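Local coordinates for uncharacterized protein (Streptomyces malaysiense, PDB 6ZYL) that catalyses the beta-hydroxylation of thioholgamide as a non-heme monooxygenase, probably depends on iron and 2-oxoglutarate, and is seen here in its apo form, at residues A[131-136]-A[291-296]; A[125-130]-A[159-164]; A[94-99]-A[252-257]. All coordinates share one frame; numbering follows the deposited sequence.

Contact 2 is buried, contact 3 is partly buried and contact 1 lies at the surface. Segment 125-130 of contact 2 runs into 131-136 of contact 1, and the two contacts interleave along the chain, their centres 18 Å apart. In contact 2 a tryptophan at a chain corner packs against strand 160-162 of the four-stranded sheet. Contacts 1 and 3 each join a helix to other parts of the fold. In contact 1 the C-terminal helix meets a loop, with a shared hydroxyl and light apolar touches. In contact 3 helix 93-103 meets a strand of the largest sheet through a leucine and a salt bridge. Contacts 2 and 3 lie on opposite sides of the chain's centre.

Contact 1. Residues A[131-136]-A[291-296]; sequences AVYLGL and NQTVQN
The last turn of the C-terminal helix 273-295 rests on the loop between strands 128-129 and 136-137, where Thr293 and Val294 meet Tyr133 and Gly135. Thr293 points at the loop and uses both its branches. Its hydroxyl OG1 lies 3.0 Å from the carbonyl O of Tyr133. With chi1 at 74°, OG1 sits between the backbone N and the carbonyl carbon, and it can also reach Ile290 O one turn back. Its proton may go to either carbonyl. The methyl CG2 of Thr293 lies 3.8 Å from CA of Gly135. A CB on Gly135 would run into this methyl, and the positive phi also suits glycine. Val294 CG2 meets the Tyr133 ring obliquely, 3.9 Å from CD1. One ring face is covered by the neighbouring Val132, whose CG1 stands over its centre. The contact is at the surface. Beside it, Arg289 of the same helix donates from NH2 to Gly135 O, and the Gly135 backbone bonds to Thr244. Leu134 points away from the helix and packs on Trp110 of strand 107-117.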
loop_
_atom_site.group_PDB
_atom_site.type_symbol
_atom_site.label_atom_id
_atom_site.label_comp_id
_atom_site.label_asym_id
_atom_site.label_seq_id
_atom_site.Cartn_x
_atom_site.Cartn_y
_atom_site.Cartn_z
ATOM N N ALA A 131 -5.963 6.572 -5.620
ATOM C CA ALA A 131 -6.570 7.637 -4.831
ATOM C C ALA A 131 -8.090 7.666 -4.927
ATOM O O ALA A 131 -8.729 8.315 -4.094
ATOM C CB ALA A 131 -6.010 8.991 -5.272
ATOM N N VAL A 132 -8.678 6.963 -5.897
ATOM C CA VAL A 132 -10.073 7.213 -6.267
ATOM C C VAL A 132 -10.991 7.108 -5.056
ATOM O O VAL A 132 -11.846 7.974 -4.826
ATOM C CB VAL A 132 -10.510 6.251 -7.386
ATOM C CG1 VAL A 132 -11.988 6.447 -7.700
ATOM C CG2 VAL A 132 -9.659 6.462 -8.630
ATOM N N TYR A 133 -10.848 6.043 -4.269
ATOM C CA TYR A 133 -11.790 5.771 -3.190
ATOM C C TYR A 133 -11.190 5.957 -1.803
ATOM O O TYR A 133 -11.807 5.546 -0.813
ATOM C CB TYR A 133 -12.356 4.356 -3.319
ATOM C CG TYR A 133 -13.150 4.134 -4.581
ATOM C CD1 TYR A 133 -14.261 4.916 -4.866
ATOM C CD2 TYR A 133 -12.788 3.150 -5.494
ATOM C CE1 TYR A 133 -14.990 4.725 -6.018
ATOM C CE2 TYR A 133 -13.511 2.952 -6.651
ATOM C CZ TYR A 133 -14.610 3.743 -6.904
ATOM O OH TYR A 133 -15.340 3.557 -8.045
ATOM N N LEU A 134 -10.017 6.577 -1.694
ATOM C CA LEU A 134 -9.402 6.751 -0.384
ATOM C C LEU A 134 -9.964 7.944 0.377
ATOM O O LEU A 134 -9.811 8.008 1.602
ATOM C CB LEU A 134 -7.889 6.905 -0.531
ATOM C CG LEU A 134 -7.202 5.804 -1.338
ATOM C CD1 LEU A 134 -5.691 5.989 -1.294
ATOM C CD2 LEU A 134 -7.588 4.426 -0.827
ATOM N N GLY A 135 -10.606 8.883 -0.309
ATOM C CA GLY A 135 -11.172 10.041 0.353
ATOM C C GLY A 135 -10.140 10.880 1.076
ATOM O O GLY A 135 -10.332 11.258 2.237
ATOM N N LEU A 136 -9.036 11.178 0.399
ATOM C CA LEU A 136 -7.941 11.945 0.972
ATOM C C LEU A 136 -7.775 13.253 0.211
ATOM O O LEU A 136 -7.981 13.308 -1.004
ATOM C CB LEU A 136 -6.636 11.143 0.936
ATOM C CG LEU A 136 -6.602 9.898 1.826
ATOM C CD1 LEU A 136 -5.295 9.140 1.638
ATOM C CD2 LEU A 136 -6.806 10.267 3.288
ATOM N N ASN A 291 -16.894 3.165 2.594
ATOM C CA ASN A 291 -18.299 3.043 2.217
ATOM C C ASN A 291 -18.861 4.390 1.783
ATOM O O ASN A 291 -19.667 4.468 0.848
ATOM C CB ASN A 291 -19.116 2.489 3.387
ATOM C CG ASN A 291 -18.852 1.021 3.644
ATOM O OD1 ASN A 291 -18.316 0.316 2.791
ATOM N ND2 ASN A 291 -19.235 0.550 4.828
ATOM N N GLN A 292 -18.420 5.465 2.439
ATOM C CA GLN A 292 -18.978 6.788 2.182
ATOM C C GLN A 292 -18.481 7.343 0.854
ATOM O O GLN A 292 -19.268 7.867 0.055
ATOM C CB GLN A 292 -18.616 7.729 3.336
ATOM C CG GLN A 292 -19.543 8.913 3.509
ATOM C CD GLN A 292 -20.846 8.542 4.181
ATOM O OE1 GLN A 292 -21.926 8.764 3.629
ATOM N NE2 GLN A 292 -20.757 7.985 5.383
ATOM N N THR A 293 -17.174 7.255 0.605
ATOM C CA THR A 293 -16.642 7.755 -0.658
ATOM C C THR A 293 -17.191 6.958 -1.837
ATOM O O THR A 293 -17.506 7.525 -2.892
ATOM C CB THR A 293 -15.112 7.702 -0.652
ATOM O OG1 THR A 293 -14.681 6.344 -0.804
ATOM C CG2 THR A 293 -14.548 8.271 0.641
ATOM N N VAL A 294 -17.306 5.636 -1.680
ATOM C CA VAL A 294 -17.854 4.807 -2.746
ATOM C C VAL A 294 -19.276 5.234 -3.076
ATOM O O VAL A 294 -19.726 5.098 -4.221
ATOM C CB VAL A 294 -17.795 3.319 -2.348
ATOM C CG1 VAL A 294 -18.670 2.485 -3.273
ATOM C CG2 VAL A 294 -16.355 2.822 -2.363
ATOM N N GLN A 295 -20.007 5.753 -2.086
ATOM C CA GLN A 295 -21.386 6.168 -2.323
ATOM C C GLN A 295 -21.451 7.458 -3.129
ATOM O O GLN A 295 -22.425 7.687 -3.858
ATOM C CB GLN A 295 -22.118 6.348 -0.993
ATOM C CG GLN A 295 -22.593 5.056 -0.381
ATOM C CD GLN A 295 -23.306 4.168 -1.385
ATOM O OE1 GLN A 295 -24.365 4.525 -1.904
ATOM N NE2 GLN A 295 -22.714 3.015 -1.682
ATOM N N ASN A 296 -20.435 8.310 -3.007
ATOM C CA ASN A 296 -20.386 9.581 -3.716
ATOM C C ASN A 296 -19.703 9.462 -5.070
ATOM O O ASN A 296 -19.300 10.481 -5.644
ATOM C CB ASN A 296 -19.682 10.631 -2.854
ATOM C CG ASN A 296 -20.227 10.672 -1.439
ATOM O OD1 ASN A 296 -21.292 10.120 -1.158
ATOM N ND2 ASN A 296 -19.492 11.314 -0.536
#

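Contact 2. Residues A[125-130]-A[159-164]; sequences LAWHQD and TMRYAR
Trp127 reaches across to strand 160-162 and to Ala163 next to it, beside the four-stranded antiparallel sheet of the double-stranded beta-helix (jelly-roll) fold. The chain turns a corner at Trp127, between strands 125-126 and 128-129. Strand 217-220 runs between 128-129 and 160-162, and the indole also touches Ala219 of that middle strand.

The apolar contact is made by the six-membered ring. CZ3 of Trp127 lies 3.6 Å from CB of Ala163. The same atom comes 3.7 Å from the carbonyl carbon C of Tyr162, which lies at the ring edge and in its plane. The indole thus meets the backbone at Tyr162 and Ala163 with its rim, while the Tyr162 side chain starts away from segment 125-130.

The contact with Arg161 is of another kind. Its chain bends at chi3 (-79°), and NE comes 3.8 Å from CZ2 of Trp127. The guanidinium and ring planes are 80° apart, so the two groups do not stack face to face. Their polar ends share a partner. Glu196 takes a hydrogen bond from Trp127 NE1 on OE2 and forms a salt bridge with Arg161 NE through OE1.

A local hydrogen bond spans the corner. His128 ND1 donates to Ala126 O at 2.8 Å, with the acceptor close to the ring plane. This bond should limit rotation of the imidazole. His128 and Asp130 fit the HxD part of the family's probable iron-binding triad, and Asp130 OD1 bonds to His218 NE2.

The chemistry is therefore mixed: the indole carbons pack directly on Ala163 and the backbone next to it, while one carboxylate ties the indole N-H and the arginine together and probably balances the arginine's charge.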
loop_
_atom_site.group_PDB
_atom_site.type_symbol
_atom_site.label_atom_id
_atom_site.label_comp_id
_atom_site.label_asym_id
_atom_site.label_seq_id
_atom_site.Cartn_x
_atom_site.Cartn_y
_atom_site.Cartn_z
ATOM N N LEU A 125 -6.194 -6.316 -14.175
ATOM C CA LEU A 125 -6.744 -5.085 -13.629
ATOM C C LEU A 125 -6.548 -3.964 -14.637
ATOM O O LEU A 125 -5.437 -3.765 -15.141
ATOM C CB LEU A 125 -6.084 -4.723 -12.298
ATOM C CG LEU A 125 -6.156 -5.785 -11.202
ATOM C CD1 LEU A 125 -5.518 -5.249 -9.924
ATOM C CD2 LEU A 125 -7.582 -6.225 -10.951
ATOM N N ALA A 126 -7.626 -3.244 -14.935
ATOM C CA ALA A 126 -7.547 -2.118 -15.850
ATOM C C ALA A 126 -6.747 -0.980 -15.222
ATOM O O ALA A 126 -6.542 -0.920 -14.007
ATOM C CB ALA A 126 -8.949 -1.634 -16.225
ATOM N N TRP A 127 -6.287 -0.070 -16.075
ATOM C CA TRP A 127 -5.567 1.104 -15.603
ATOM C C TRP A 127 -6.444 1.905 -14.650
ATOM O O TRP A 127 -7.628 2.131 -14.917
ATOM C CB TRP A 127 -5.140 1.960 -16.791
ATOM C CG TRP A 127 -4.049 1.331 -17.599
ATOM C CD1 TRP A 127 -4.197 0.504 -18.675
ATOM C CD2 TRP A 127 -2.639 1.469 -17.391
ATOM N NE1 TRP A 127 -2.965 0.122 -19.152
ATOM C CE2 TRP A 127 -1.993 0.701 -18.380
ATOM C CE3 TRP A 127 -1.861 2.168 -16.463
ATOM C CZ2 TRP A 127 -0.605 0.616 -18.470
ATOM C CZ3 TRP A 127 -0.483 2.080 -16.553
ATOM C CH2 TRP A 127 0.130 1.311 -17.550
ATOM N N HIS A 128 -5.862 2.325 -13.531
ATOM C CA HIS A 128 -6.610 3.022 -12.493
ATOM C C HIS A 128 -5.625 3.632 -11.508
ATOM O O HIS A 128 -4.430 3.321 -11.517
ATOM C CB HIS A 128 -7.577 2.078 -11.776
ATOM C CG HIS A 128 -6.896 1.083 -10.887
ATOM N ND1 HIS A 128 -6.231 -0.021 -11.379
ATOM C CD2 HIS A 128 -6.769 1.029 -9.541
ATOM C CE1 HIS A 128 -5.730 -0.714 -10.372
ATOM N NE2 HIS A 128 -6.041 -0.098 -9.246
ATOM N N GLN A 129 -6.146 4.512 -10.656
ATOM C CA GLN A 129 -5.363 5.203 -9.643
ATOM C C GLN A 129 -5.824 4.778 -8.255
ATOM O O GLN A 129 -7.017 4.554 -8.028
ATOM C CB GLN A 129 -5.495 6.723 -9.783
ATOM C CG GLN A 129 -5.098 7.274 -11.143
ATOM C CD GLN A 129 -5.611 8.687 -11.371
ATOM O OE1 GLN A 129 -6.806 8.952 -11.261
ATOM N NE2 GLN A 129 -4.705 9.604 -11.686
ATOM N N ASP A 130 -4.871 4.679 -7.324
ATOM C CA ASP A 130 -5.211 4.267 -5.967
ATOM C C ASP A 130 -6.096 5.292 -5.266
ATOM O O ASP A 130 -6.902 4.927 -4.403
ATOM C CB ASP A 130 -3.938 4.052 -5.141
ATOM C CG ASP A 130 -3.063 2.936 -5.680
ATOM O OD1 ASP A 130 -3.601 1.980 -6.278
ATOM O OD2 ASP A 130 -1.830 3.016 -5.496
ATOM N N THR A 159 3.018 -8.634 -12.554
ATOM C CA THR A 159 3.482 -7.425 -11.899
ATOM C C THR A 159 2.673 -6.210 -12.355
ATOM O O THR A 159 1.895 -6.254 -13.312
ATOM C CB THR A 159 4.970 -7.198 -12.168
ATOM O OG1 THR A 159 5.465 -6.191 -11.275
ATOM C CG2 THR A 159 5.198 -6.755 -13.606
ATOM N N MET A 160 2.881 -5.110 -11.640
ATOM C CA MET A 160 2.233 -3.839 -11.911
ATOM C C MET A 160 2.986 -3.072 -12.988
ATOM O O MET A 160 4.212 -3.167 -13.107
ATOM C CB MET A 160 2.184 -3.033 -10.614
ATOM C CG MET A 160 1.460 -1.713 -10.642
ATOM S SD MET A 160 1.090 -1.230 -8.933
ATOM C CE MET A 160 2.725 -1.228 -8.194
ATOM N N ARG A 161 2.233 -2.325 -13.792
ATOM C CA ARG A 161 2.787 -1.413 -14.783
ATOM C C ARG A 161 2.441 0.018 -14.396
ATOM O O ARG A 161 1.325 0.291 -13.949
ATOM C CB ARG A 161 2.233 -1.672 -16.188
ATOM C CG ARG A 161 2.204 -3.105 -16.651
ATOM C CD ARG A 161 1.988 -3.160 -18.164
ATOM N NE ARG A 161 0.592 -2.956 -18.554
ATOM C CZ ARG A 161 -0.388 -3.824 -18.315
ATOM N NH1 ARG A 161 -0.130 -4.957 -17.675
ATOM N NH2 ARG A 161 -1.625 -3.559 -18.712
ATOM N N TYR A 162 3.381 0.937 -14.602
ATOM C CA TYR A 162 3.153 2.349 -14.330
ATOM C C TYR A 162 2.994 3.129 -15.631
ATOM O O TYR A 162 3.574 2.774 -16.660
ATOM C CB TYR A 162 4.310 2.969 -13.541
ATOM C CG TYR A 162 4.423 2.560 -12.094
ATOM C CD1 TYR A 162 3.301 2.257 -11.334
ATOM C CD2 TYR A 162 5.665 2.495 -11.482
ATOM C CE1 TYR A 162 3.421 1.891 -10.004
ATOM C CE2 TYR A 162 5.794 2.137 -10.163
ATOM C CZ TYR A 162 4.675 1.836 -9.426
ATOM O OH TYR A 162 4.830 1.473 -8.110
ATOM N N ALA A 163 2.219 4.213 -15.568
ATOM C CA ALA A 163 2.101 5.185 -16.656
ATOM C C ALA A 163 2.856 6.438 -16.220
ATOM O O ALA A 163 2.345 7.239 -15.431
ATOM C CB ALA A 163 0.640 5.488 -16.971
ATOM N N ARG A 164 4.077 6.599 -16.726
ATOM C CA ARG A 164 4.927 7.714 -16.323
ATOM C C ARG A 164 4.212 9.045 -16.513
ATOM O O ARG A 164 3.599 9.296 -17.554
ATOM C CB ARG A 164 6.223 7.684 -17.136
ATOM C CG ARG A 164 7.337 8.571 -16.610
ATOM C CD ARG A 164 8.583 8.453 -17.492
ATOM N NE ARG A 164 9.513 7.432 -17.010
ATOM C CZ ARG A 164 9.761 6.283 -17.632
ATOM N NH1 ARG A 164 9.158 5.990 -18.778
ATOM N NH2 ARG A 164 10.624 5.422 -17.108
#

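Contact 3. Residues A[94-99]-A[252-257]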
loop_
_atom_site.group_PDB
_atom_site.type_symbol
_atom_site.label_atom_id
_atom_site.label_comp_id
_atom_site.label_asym_id
_atom_site.label_seq_id
_atom_site.Cartn_x
_atom_site.Cartn_y
_atom_site.Cartn_z
ATOM N N ALA A 94 15.015 1.873 6.459
ATOM C CA ALA A 94 15.291 2.150 5.052
ATOM C C ALA A 94 14.057 2.705 4.353
ATOM O O ALA A 94 14.153 3.638 3.547
ATOM C CB ALA A 94 15.781 0.883 4.351
ATOM N N ILE A 95 12.884 2.145 4.654
ATOM C CA ILE A 95 11.654 2.640 4.044
ATOM C C ILE A 95 11.320 4.026 4.582
ATOM O O ILE A 95 11.001 4.946 3.820
ATOM C CB ILE A 95 10.501 1.644 4.275
ATOM C CG1 ILE A 95 10.809 0.319 3.570
ATOM C CG2 ILE A 95 9.192 2.227 3.773
ATOM C CD1 ILE A 95 9.815 -0.793 3.848
ATOM N N LEU A 96 11.401 4.201 5.903
ATOM C CA LEU A 96 11.087 5.501 6.488
ATOM C C LEU A 96 12.038 6.581 5.980
ATOM O O LEU A 96 11.616 7.713 5.715
ATOM C CB LEU A 96 11.139 5.418 8.013
ATOM C CG LEU A 96 10.091 4.528 8.681
ATOM C CD1 LEU A 96 10.184 4.656 10.203
ATOM C CD2 LEU A 96 8.686 4.856 8.205
ATOM N N ASP A 97 13.325 6.254 5.839
ATOM C CA ASP A 97 14.275 7.230 5.312
ATOM C C ASP A 97 13.947 7.589 3.869
ATOM O O ASP A 97 13.993 8.765 3.485
ATOM C CB ASP A 97 15.703 6.688 5.408
ATOM C CG ASP A 97 16.230 6.677 6.829
ATOM O OD1 ASP A 97 15.618 7.327 7.703
ATOM O OD2 ASP A 97 17.262 6.016 7.068
ATOM N N ALA A 98 13.618 6.586 3.052
ATOM C CA ALA A 98 13.259 6.855 1.664
ATOM C C ALA A 98 12.007 7.714 1.576
ATOM O O ALA A 98 11.954 8.668 0.793
ATOM C CB ALA A 98 13.057 5.543 0.909
ATOM N N VAL A 99 10.988 7.394 2.377
ATOM C CA VAL A 99 9.746 8.158 2.333
ATOM C C VAL A 99 9.974 9.575 2.843
ATOM O O VAL A 99 9.429 10.541 2.294
ATOM C CB VAL A 99 8.651 7.434 3.137
ATOM C CG1 VAL A 99 7.407 8.302 3.241
ATOM C CG2 VAL A 99 8.326 6.088 2.498
ATOM N N LEU A 252 1.390 7.042 13.793
ATOM C CA LEU A 252 2.541 7.932 13.753
ATOM C C LEU A 252 3.829 7.118 13.736
ATOM O O LEU A 252 4.040 6.253 14.591
ATOM C CB LEU A 252 2.516 8.860 14.964
ATOM C CG LEU A 252 3.656 9.858 15.149
ATOM C CD1 LEU A 252 3.620 10.912 14.068
ATOM C CD2 LEU A 252 3.554 10.489 16.536
ATOM N N VAL A 253 4.686 7.392 12.755
ATOM C CA VAL A 253 5.958 6.691 12.639
ATOM C C VAL A 253 7.157 7.629 12.606
ATOM O O VAL A 253 8.267 7.196 12.962
ATOM C CB VAL A 253 5.973 5.766 11.405
ATOM C CG1 VAL A 253 4.901 4.687 11.536
ATOM C CG2 VAL A 253 5.777 6.561 10.121
ATOM N N ARG A 254 6.996 8.884 12.195
ATOM C CA ARG A 254 8.053 9.884 12.280
ATOM C C ARG A 254 7.436 11.212 12.687
ATOM O O ARG A 254 6.383 11.597 12.172
ATOM C CB ARG A 254 8.800 10.043 10.950
ATOM C CG ARG A 254 9.739 8.894 10.616
ATOM C CD ARG A 254 11.063 9.010 11.362
ATOM N NE ARG A 254 11.989 7.940 10.997
ATOM C CZ ARG A 254 12.840 7.999 9.978
ATOM N NH1 ARG A 254 12.896 9.081 9.215
ATOM N NH2 ARG A 254 13.641 6.975 9.725
ATOM N N GLY A 255 8.093 11.908 13.606
ATOM C CA GLY A 255 7.576 13.165 14.107
ATOM C C GLY A 255 6.656 12.978 15.294
ATOM O O GLY A 255 6.541 11.897 15.882
ATOM N N THR A 256 5.981 14.072 15.650
ATOM C CA THR A 256 5.058 14.088 16.777
ATOM C C THR A 256 3.663 14.567 16.402
ATOM O O THR A 256 2.796 14.647 17.280
ATOM C CB THR A 256 5.600 14.985 17.900
ATOM O OG1 THR A 256 5.616 16.350 17.460
ATOM C CG2 THR A 256 7.006 14.570 18.297
ATOM N N ASP A 257 3.420 14.882 15.134
ATOM C CA ASP A 257 2.182 15.501 14.679
ATOM C C ASP A 257 1.334 14.460 13.960
ATOM O O ASP A 257 1.794 13.836 12.997
ATOM C CB ASP A 257 2.500 16.682 13.756
ATOM C CG ASP A 257 1.265 17.424 13.293
ATOM O OD1 ASP A 257 0.154 17.107 13.768
ATOM O OD2 ASP A 257 1.411 18.334 12.449
HETATM O O HOH W 1 15.186 10.605 7.413
#
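Arg254 reaches from strand 249-254 to helix 93-103, where it meets Leu96 and Asp97. The axes of helix 94-99 and strand 252-254 lie at 76° and come within 10.0 Å. Val253 and Arg254 form a classic beta bulge opposite Leu107 of strand 107-117, and both side chains start toward the helix.

From CB, the arginine chain passes to CG and bends at chi2 (-80°). From there it runs extended through CD to NE, which carries the guanidinium to the helix. The arginine side chain also touches Leu107. NE lies 3.8 Å from CD1 of Leu96. CZ and NH2 then pass over the CB of the same leucine. NH2 is 3.4 Å from Leu96 CB, which covers one face of the guanidinium, offset toward its rim. At the tip, NH2 also donates to Asp97 OD1 at 2.8 Å, in a nearly straight bond of 170° that is part of a salt bridge. The oxygen lies close to the guanidinium plane, but the donor approaches it from above the carboxylate plane. NH1 donates to a water 3.3 Å away, and that water is weakly bonded to Asp97 OD1.

Beside the arginine, Leu96 CD2 packs on Val253 CG2 at 3.9 Å. Leu96 also touches Tyr236 of strand 229-237. A methionine in place of Arg254 would probably leave Asp97 without its charged mate and break the water link.

The helix is thus held to the strand in two ways: by apolar contact through Leu96, and by a charge pair at the exposed Asp97, where one carboxylate oxygen is gripped directly by NH2 and only weakly through water.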